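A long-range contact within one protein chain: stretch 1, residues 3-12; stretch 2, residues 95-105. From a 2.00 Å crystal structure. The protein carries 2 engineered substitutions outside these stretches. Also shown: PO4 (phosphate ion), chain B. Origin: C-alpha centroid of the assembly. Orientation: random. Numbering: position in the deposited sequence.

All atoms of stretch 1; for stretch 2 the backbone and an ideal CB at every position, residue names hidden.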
# COMPACT_ATOMS: atom_id res chain seq x y z
N GLU A 3 5.97 -10.71 -6.59
CA GLU A 3 7.12 -10.11 -5.91
C GLU A 3 7.53 -8.78 -6.52
O GLU A 3 7.82 -8.71 -7.71
CB GLU A 3 8.30 -11.08 -5.95
CG GLU A 3 9.56 -10.54 -5.31
CD GLU A 3 10.58 -11.63 -5.06
OE1 GLU A 3 11.62 -11.35 -4.44
OE2 GLU A 3 10.32 -12.78 -5.48
N VAL A 4 7.57 -7.72 -5.71
CA VAL A 4 7.88 -6.37 -6.18
C VAL A 4 9.38 -6.13 -6.15
O VAL A 4 9.95 -5.47 -7.02
CB VAL A 4 7.22 -5.29 -5.29
CG1 VAL A 4 7.52 -3.90 -5.83
CG2 VAL A 4 5.73 -5.51 -5.20
N GLN A 5 10.00 -6.67 -5.11
CA GLN A 5 11.44 -6.64 -4.92
C GLN A 5 11.70 -7.68 -3.84
O GLN A 5 10.75 -8.21 -3.27
CB GLN A 5 11.90 -5.23 -4.53
CG GLN A 5 11.19 -4.60 -3.35
CD GLN A 5 11.48 -3.12 -3.24
OE1 GLN A 5 11.48 -2.40 -4.24
NE2 GLN A 5 11.78 -2.66 -2.03
N PRO A 6 12.97 -8.01 -3.56
CA PRO A 6 13.14 -9.12 -2.61
C PRO A 6 12.53 -8.86 -1.23
O PRO A 6 12.73 -7.79 -0.64
CB PRO A 6 14.66 -9.31 -2.54
CG PRO A 6 15.27 -8.13 -3.24
CD PRO A 6 14.25 -7.62 -4.20
N GLY A 7 11.74 -9.82 -0.75
CA GLY A 7 11.08 -9.71 0.54
C GLY A 7 9.80 -8.88 0.54
O GLY A 7 9.21 -8.64 1.58
N LEU A 8 9.36 -8.43 -0.63
CA LEU A 8 8.17 -7.57 -0.69
C LEU A 8 7.19 -8.04 -1.77
O LEU A 8 7.50 -8.02 -2.97
CB LEU A 8 8.59 -6.11 -0.92
CG LEU A 8 7.71 -4.94 -0.46
CD1 LEU A 8 7.58 -3.90 -1.55
CD2 LEU A 8 6.33 -5.35 0.08
N TYR A 9 6.00 -8.44 -1.34
CA TYR A 9 5.02 -9.06 -2.22
C TYR A 9 3.69 -8.33 -2.14
O TYR A 9 3.38 -7.71 -1.13
CB TYR A 9 4.81 -10.53 -1.83
CG TYR A 9 6.05 -11.41 -1.89
CD1 TYR A 9 7.02 -11.38 -0.88
CD2 TYR A 9 6.25 -12.29 -2.94
CE1 TYR A 9 8.15 -12.19 -0.93
CE2 TYR A 9 7.37 -13.10 -3.01
CZ TYR A 9 8.31 -13.05 -2.01
OH TYR A 9 9.42 -13.86 -2.09
N PHE A 10 2.90 -8.39 -3.22
CA PHE A 10 1.53 -7.91 -3.16
C PHE A 10 0.59 -8.85 -3.92
O PHE A 10 1.03 -9.60 -4.79
CB PHE A 10 1.40 -6.46 -3.65
CG PHE A 10 1.33 -6.31 -5.15
CD1 PHE A 10 2.48 -6.27 -5.92
CD2 PHE A 10 0.11 -6.18 -5.79
CE1 PHE A 10 2.42 -6.12 -7.30
CE2 PHE A 10 0.04 -6.04 -7.18
CZ PHE A 10 1.19 -6.00 -7.93
N GLY A 11 -0.69 -8.82 -3.57
CA GLY A 11 -1.65 -9.71 -4.21
C GLY A 11 -3.06 -9.43 -3.73
O GLY A 11 -3.30 -8.42 -3.07
N GLY A 12 -3.99 -10.31 -4.09
CA GLY A 12 -5.38 -10.15 -3.71
C GLY A 12 -5.79 -11.12 -2.62
O GLY A 12 -4.94 -11.65 -1.91
N UNK A 95 -6.21 -1.00 -4.13
CA UNK A 95 -5.81 -0.61 -2.77
C UNK A 95 -4.38 -1.06 -2.42
O UNK A 95 -3.57 -0.27 -1.92
CB UNK A 95 -6.79 -1.20 -1.76
N UNK A 96 -4.06 -2.32 -2.68
CA UNK A 96 -2.73 -2.83 -2.36
C UNK A 96 -1.70 -2.20 -3.29
O UNK A 96 -0.59 -1.87 -2.87
CB UNK A 96 -2.69 -4.36 -2.47
N UNK A 97 -2.07 -2.02 -4.55
CA UNK A 97 -1.22 -1.35 -5.53
C UNK A 97 -0.85 0.08 -5.11
O UNK A 97 0.30 0.48 -5.22
CB UNK A 97 -1.92 -1.32 -6.89
N UNK A 98 -1.83 0.84 -4.62
CA UNK A 98 -1.57 2.18 -4.10
C UNK A 98 -0.57 2.17 -2.93
O UNK A 98 0.36 2.99 -2.86
CB UNK A 98 -2.88 2.82 -3.65
N UNK A 99 -0.75 1.23 -2.01
CA UNK A 99 0.15 1.14 -0.85
C UNK A 99 1.57 0.81 -1.28
O UNK A 99 2.53 1.42 -0.81
CB UNK A 99 -0.35 0.08 0.14
N UNK A 100 1.72 -0.18 -2.16
CA UNK A 100 3.05 -0.53 -2.65
C UNK A 100 3.71 0.66 -3.34
O UNK A 100 4.88 0.96 -3.10
CB UNK A 100 2.97 -1.72 -3.61
N UNK A 101 2.94 1.34 -4.18
CA UNK A 101 3.45 2.51 -4.89
C UNK A 101 3.94 3.56 -3.90
O UNK A 101 5.03 4.12 -4.06
CB UNK A 101 2.37 3.10 -5.80
N UNK A 102 3.15 3.81 -2.85
CA UNK A 102 3.53 4.79 -1.85
C UNK A 102 4.85 4.39 -1.19
O UNK A 102 5.72 5.22 -0.93
CB UNK A 102 2.43 4.94 -0.80
N UNK A 103 4.99 3.10 -0.91
CA UNK A 103 6.23 2.61 -0.30
C UNK A 103 7.44 2.82 -1.20
O UNK A 103 8.50 3.26 -0.76
CB UNK A 103 6.10 1.12 0.04
N UNK A 104 7.28 2.48 -2.47
CA UNK A 104 8.33 2.69 -3.46
C UNK A 104 8.64 4.18 -3.56
O UNK A 104 9.80 4.56 -3.57
CB UNK A 104 7.92 2.13 -4.82
N UNK A 105 7.61 5.01 -3.61
CA UNK A 105 7.80 6.46 -3.65
C UNK A 105 8.62 6.98 -2.47
O UNK A 105 9.60 7.71 -2.66
CB UNK A 105 6.44 7.16 -3.68
P PO4 B . -8.67 -3.88 -4.86
O1 PO4 B . -9.41 -4.93 -4.07
O2 PO4 B . -8.61 -2.60 -4.07
O3 PO4 B . -7.29 -4.36 -5.23
O4 PO4 B . -9.45 -3.57 -6.12

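Stretch 2 is one helix, with helical phi and psi at every position. It runs nearly antiparallel to strand 8-11 of stretch 1, at 157°, and the two axes approach to 8.4 Å.

Position 95 is out of reach of stretch 1, but a phosphate ion lies beside its backbone nitrogen. A basic or polar side chain would suit. It is R95. Its N and NE each donate a hydrogen bond to PO4 O2, at 2.9 and 2.7 Å, and its NH2 donates one to PO4 O1 at 2.8 Å. The ion, probably from the crystallisation liquor, lies near the guanidinium plane.

At position 96 CA-to-CB points toward the strand. The ideal CB is 4.2 Å from G11 O and 4.7 Å from F10 CD2, so there is space for something small: alanine, serine, cysteine or perhaps threonine. It is S96. Its OG lies 3.8 Å from G11 O, too far for a hydrogen bond, and 4.2 Å from F10 CD2; the hydroxyl is hydrogen-bonded elsewhere in the structure.

Position 97 points sideways, with its ideal CB 5.1 Å from F10 CE2. A medium apolar side chain could reach the ring. It is V97, and its CG2 packs 3.8 Å from F10 CE2.

Positions 98 and 99 are out of reach: A98 and I99.

Position 100 points toward stretch 1. Its ideal CB is 5.0 Å from both V4 CG2 and F10 CB, and L8 lies further along. Leucine, isoleucine or methionine could fill this apolar hollow. It is I100. CG2 meets V4 CG2 at 3.9 Å, CG1 meets F10 CB at 3.7 Å, and CD1 meets L8 CD2 at 3.9 Å.

Positions 101 and 102 are out of reach. They are T101, whose OG1 donates a hydrogen bond to V97 O at 2.8 Å, and A102.

Position 103 points toward stretch 1, but its ideal CB is still 5.5 Å from L8 CD1. A long apolar or aromatic side chain could close the gap. It is F103. Its CD2 lies 4.0 Å from L8 CD1, and Q5 NE2 sits at the ring edge, 3.8 Å from CE2.

Position 104 points sideways, with nothing of stretch 1 within 5.5 Å of its ideal CB. Leucine or methionine could reach V4 and Q5; a longer polar residue might address the Q5 amide. It is L104. CD1 packs 4.1 Å from V4 CG1, and CD2 comes within 3.3 Å of Q5 OE1.

Position 105, also out of reach, is M105.

Stretch 2 95-105: RSVAIITAFLM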
# COMPACT_ATOMS: atom_id res chain seq x y z
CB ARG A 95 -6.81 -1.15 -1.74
CG ARG A 95 -8.15 -0.42 -1.72
CD ARG A 95 -9.20 -1.20 -0.90
NE ARG A 95 -9.70 -2.36 -1.64
CZ ARG A 95 -10.75 -3.09 -1.27
NH1 ARG A 95 -11.42 -2.79 -0.17
NH2 ARG A 95 -11.13 -4.13 -2.02
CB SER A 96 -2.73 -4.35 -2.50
OG SER A 96 -3.23 -4.70 -3.78
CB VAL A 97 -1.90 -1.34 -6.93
CG1 VAL A 97 -1.17 -0.41 -7.87
CG2 VAL A 97 -1.93 -2.76 -7.50
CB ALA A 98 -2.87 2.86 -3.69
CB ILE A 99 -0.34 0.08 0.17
CG1 ILE A 99 -1.67 0.50 0.79
CG2 ILE A 99 0.70 -0.14 1.28
CD1 ILE A 99 -1.66 1.89 1.43
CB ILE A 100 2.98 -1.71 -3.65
CG1 ILE A 100 2.54 -2.97 -2.92
CG2 ILE A 100 4.35 -1.94 -4.30
CD1 ILE A 100 3.56 -3.45 -1.89
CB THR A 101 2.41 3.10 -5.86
OG1 THR A 101 1.96 2.07 -6.76
CG2 THR A 101 3.02 4.25 -6.69
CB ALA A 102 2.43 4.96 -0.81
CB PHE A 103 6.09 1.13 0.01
CG PHE A 103 7.35 0.50 0.52
CD1 PHE A 103 7.68 0.57 1.87
CD2 PHE A 103 8.21 -0.15 -0.36
CE1 PHE A 103 8.85 -0.00 2.33
CE2 PHE A 103 9.37 -0.72 0.10
CZ PHE A 103 9.70 -0.65 1.45
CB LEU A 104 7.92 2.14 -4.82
CG LEU A 104 7.80 0.62 -4.92
CD1 LEU A 104 7.41 0.19 -6.33
CD2 LEU A 104 9.12 -0.06 -4.48
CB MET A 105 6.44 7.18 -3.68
CG MET A 105 5.66 7.02 -4.99
SD MET A 105 3.98 7.66 -4.88
CE MET A 105 4.31 9.40 -4.58
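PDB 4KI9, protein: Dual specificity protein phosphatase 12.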